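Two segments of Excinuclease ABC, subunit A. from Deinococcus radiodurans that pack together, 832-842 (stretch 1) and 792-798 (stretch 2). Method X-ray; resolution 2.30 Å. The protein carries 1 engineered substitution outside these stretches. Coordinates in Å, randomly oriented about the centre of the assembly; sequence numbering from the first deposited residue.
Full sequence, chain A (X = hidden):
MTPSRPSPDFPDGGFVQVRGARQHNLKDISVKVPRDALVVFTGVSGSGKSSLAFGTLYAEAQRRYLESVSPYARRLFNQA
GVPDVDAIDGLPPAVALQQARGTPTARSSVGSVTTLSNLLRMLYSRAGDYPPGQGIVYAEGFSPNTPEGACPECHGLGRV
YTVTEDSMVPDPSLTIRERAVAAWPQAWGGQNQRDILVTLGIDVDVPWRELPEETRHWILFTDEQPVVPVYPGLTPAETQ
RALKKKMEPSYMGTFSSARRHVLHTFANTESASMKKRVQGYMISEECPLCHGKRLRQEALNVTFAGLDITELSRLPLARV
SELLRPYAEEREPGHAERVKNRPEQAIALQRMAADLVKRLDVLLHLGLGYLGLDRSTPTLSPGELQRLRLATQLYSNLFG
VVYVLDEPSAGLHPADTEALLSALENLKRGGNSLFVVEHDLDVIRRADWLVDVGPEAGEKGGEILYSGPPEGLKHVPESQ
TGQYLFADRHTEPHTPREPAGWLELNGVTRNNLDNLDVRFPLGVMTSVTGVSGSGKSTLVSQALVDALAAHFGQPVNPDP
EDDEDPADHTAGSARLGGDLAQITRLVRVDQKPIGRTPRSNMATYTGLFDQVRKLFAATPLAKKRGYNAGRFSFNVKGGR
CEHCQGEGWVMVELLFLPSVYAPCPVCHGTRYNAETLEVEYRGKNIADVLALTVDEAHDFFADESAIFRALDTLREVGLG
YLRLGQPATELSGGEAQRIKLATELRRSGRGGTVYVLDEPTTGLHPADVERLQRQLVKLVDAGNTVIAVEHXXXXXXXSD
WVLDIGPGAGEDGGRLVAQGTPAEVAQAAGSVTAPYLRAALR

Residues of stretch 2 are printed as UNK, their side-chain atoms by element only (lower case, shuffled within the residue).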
# COMPACT_ATOMS: atom_id res chain seq x y z
N VAL A 832 -40.83 13.69 20.87
CA VAL A 832 -39.63 13.26 21.56
C VAL A 832 -38.64 14.43 21.74
O VAL A 832 -37.82 14.42 22.67
CB VAL A 832 -39.03 11.98 20.89
CG1 VAL A 832 -37.53 12.05 20.74
CG2 VAL A 832 -39.43 10.70 21.67
N THR A 833 -38.74 15.45 20.88
CA THR A 833 -37.95 16.66 21.04
C THR A 833 -38.50 17.65 22.06
O THR A 833 -37.74 18.47 22.58
CB THR A 833 -37.71 17.42 19.70
OG1 THR A 833 -38.35 18.70 19.74
CG2 THR A 833 -38.16 16.62 18.49
N ALA A 834 -39.81 17.59 22.34
CA ALA A 834 -40.47 18.54 23.25
C ALA A 834 -39.71 18.78 24.54
O ALA A 834 -39.27 19.90 24.78
CB ALA A 834 -41.91 18.14 23.54
N PRO A 835 -39.52 17.72 25.38
CA PRO A 835 -38.77 17.90 26.63
C PRO A 835 -37.42 18.62 26.48
O PRO A 835 -37.08 19.45 27.31
CB PRO A 835 -38.56 16.47 27.13
CG PRO A 835 -38.98 15.57 26.00
CD PRO A 835 -39.98 16.33 25.24
N TYR A 836 -36.67 18.30 25.42
CA TYR A 836 -35.35 18.88 25.15
C TYR A 836 -35.41 20.34 24.68
O TYR A 836 -34.54 21.14 25.01
CB TYR A 836 -34.58 18.02 24.12
CG TYR A 836 -34.25 16.65 24.65
CD1 TYR A 836 -35.02 15.54 24.29
CD2 TYR A 836 -33.19 16.45 25.55
CE1 TYR A 836 -34.73 14.28 24.79
CE2 TYR A 836 -32.88 15.20 26.05
CZ TYR A 836 -33.67 14.11 25.67
OH TYR A 836 -33.39 12.85 26.19
N LEU A 837 -36.43 20.66 23.88
CA LEU A 837 -36.71 22.04 23.50
C LEU A 837 -37.04 22.84 24.76
O LEU A 837 -36.53 23.94 24.94
CB LEU A 837 -37.88 22.11 22.50
CG LEU A 837 -37.84 23.07 21.30
CD1 LEU A 837 -39.22 23.27 20.75
CD2 LEU A 837 -37.19 24.43 21.56
N ARG A 838 -37.87 22.26 25.62
CA ARG A 838 -38.27 22.86 26.90
C ARG A 838 -37.08 23.18 27.84
O ARG A 838 -37.03 24.26 28.41
CB ARG A 838 -39.26 21.93 27.59
CG ARG A 838 -39.99 22.48 28.78
CD ARG A 838 -40.67 21.32 29.54
NE ARG A 838 -41.52 20.51 28.66
CZ ARG A 838 -41.63 19.19 28.72
NH1 ARG A 838 -40.94 18.48 29.61
NH2 ARG A 838 -42.46 18.57 27.87
N ALA A 839 -36.14 22.25 27.98
CA ALA A 839 -34.90 22.49 28.73
C ALA A 839 -34.06 23.65 28.16
O ALA A 839 -33.45 24.41 28.91
CB ALA A 839 -34.06 21.22 28.80
N ALA A 840 -34.05 23.76 26.82
CA ALA A 840 -33.42 24.86 26.06
C ALA A 840 -34.09 26.22 26.25
O ALA A 840 -33.43 27.25 26.22
CB ALA A 840 -33.44 24.52 24.59
N LEU A 841 -35.40 26.21 26.45
CA LEU A 841 -36.17 27.44 26.58
C LEU A 841 -36.12 27.98 28.00
O LEU A 841 -36.30 27.25 28.98
CB LEU A 841 -37.62 27.23 26.12
CG LEU A 841 -37.89 27.13 24.62
CD1 LEU A 841 -39.13 26.32 24.39
CD2 LEU A 841 -38.05 28.50 24.00
N ARG A 842 -35.85 29.28 28.08
CA ARG A 842 -35.78 29.98 29.36
C ARG A 842 -35.79 31.50 29.15
O ARG A 842 -35.00 31.99 28.34
CB ARG A 842 -34.56 29.53 30.19
CG ARG A 842 -33.27 29.26 29.39
CD ARG A 842 -32.85 27.82 29.59
NE ARG A 842 -31.61 27.47 28.91
CZ ARG A 842 -30.50 27.07 29.53
NH1 ARG A 842 -30.48 26.97 30.87
NH2 ARG A 842 -29.40 26.77 28.83
OXT ARG A 842 -36.58 32.23 29.75
N UNK A 792 -29.98 20.86 16.82
CA UNK A 792 -29.69 21.40 18.14
C UNK A 792 -30.67 22.44 18.65
O UNK A 792 -31.07 23.37 17.93
c UNK A 792 -25.34 22.29 16.72
n UNK A 792 -23.94 22.85 16.66
c UNK A 792 -26.32 23.25 17.42
c UNK A 792 -27.79 22.87 17.21
c UNK A 792 -28.23 21.88 18.26
N UNK A 793 -31.04 22.28 19.91
CA UNK A 793 -32.12 23.01 20.52
C UNK A 793 -31.76 24.46 20.79
O UNK A 793 -32.65 25.28 20.96
s UNK A 793 -34.37 20.70 20.31
c UNK A 793 -33.07 20.86 21.57
c UNK A 793 -33.92 19.18 19.47
c UNK A 793 -32.56 22.30 21.80
N UNK A 794 -30.47 24.77 20.80
CA UNK A 794 -29.97 26.15 20.92
C UNK A 794 -30.54 27.01 19.78
O UNK A 794 -31.02 28.11 20.01
c UNK A 794 -26.27 27.63 20.78
o UNK A 794 -25.74 26.76 20.07
c UNK A 794 -27.78 27.59 21.10
n UNK A 794 -25.59 28.66 21.28
c UNK A 794 -28.42 26.19 20.89
N UNK A 795 -30.48 26.46 18.57
CA UNK A 795 -30.93 27.13 17.36
C UNK A 795 -32.44 27.05 17.18
O UNK A 795 -33.06 28.00 16.71
c UNK A 795 -30.22 26.52 16.12
c UNK A 795 -28.76 26.93 16.11
c UNK A 795 -30.91 26.96 14.83
N UNK A 796 -33.01 25.90 17.54
CA UNK A 796 -34.45 25.67 17.46
C UNK A 796 -35.23 26.58 18.43
O UNK A 796 -36.36 26.95 18.18
c UNK A 796 -36.28 23.88 17.68
c UNK A 796 -34.77 24.17 17.68
c UNK A 796 -34.09 23.35 16.62
N UNK A 797 -34.57 26.96 19.52
CA UNK A 797 -35.14 27.82 20.54
C UNK A 797 -35.23 29.30 20.11
O UNK A 797 -35.95 30.08 20.73
c UNK A 797 -34.33 27.68 21.82
N UNK A 798 -34.51 29.68 19.06
CA UNK A 798 -34.60 31.05 18.54
C UNK A 798 -35.24 31.14 17.15
O UNK A 798 -35.18 32.19 16.50
c UNK A 798 -33.24 31.71 18.55

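Position 792 carries five side-chain atoms, four carbons in an unbranched row ending in nitrogen, and none of them comes near stretch 1. That chain is Lys792. It sits at the N-cap position, its backbone O accepting a hydrogen bond from the N of position 796 (3.2 Å), while its NZ is satisfied elsewhere in the structure.

Position 793 has two carbons, a sulfur and one further carbon, without a branch. Its CB points toward stretch 1 and lies 3.7 Å from CB of Ala840; the next carbon approaches O of Tyr836. A thioether within an unbranched chain identifies Met793. CG is 3.8 Å from Tyr836 O and 4.1 Å from Tyr836 CB, SD is 4.3 Å from CG of Leu837, and CE reaches CB of Thr833 at 4.2 Å. A long, flexible, apolar chain suits this place because it can run along stretch 1 from Ala840 to Thr833; chi1 and chi2 are both m.

At 794 there are three carbons, the third bearing one oxygen and one nitrogen, an amide. The CA-to-CB bond points away from stretch 1. This is Gln794, whose NE2 is hydrogen-bonded elsewhere in the structure; its side chain makes no contact with stretch 1, so a polar amide costs this contact nothing.

Position 795 shows three carbons, one carrying the other two, all out of reach of stretch 1. Val795 is nevertheless buried, so its apolar branches suit surroundings other than this contact.

The same three-carbon fork recurs at 796, but here CB points toward stretch 1 and one branch meets Leu837. This is Val796, with CG1 4.0 Å from CG of Leu837: a compact apolar side chain against another.

Position 797 has a single carbon, directed toward stretch 1 and touching Leu837, Ala840 and Leu841. Ala797 therefore offers a small methyl where the backbones come close, its CA lying 6.1 Å from CA of Leu841. Its CB is 4.3 Å from both CD2 of Leu837 and CB of Ala840.

Position 798 also has one carbon, but its CA-to-CB bond points away and it makes no contact. This is Ala798; the contact makes no demand on its side chain, and a single methyl is compatible with its partly exposed place.

The contact works chiefly by apolar packing, with no hydrogen bond between the stretches. Small side chains permit close approach: Ala840 CB meets both Met793 CB and Ala797 CB. Leu837 bridges Met793, Val796 and Ala797, and Met793 extends the surface to Thr833. One polar atom pays for this, for Thr833 OG1 is buried by the contact without a partner in the model.

Stretch 2 (792-798) KMQVVAA
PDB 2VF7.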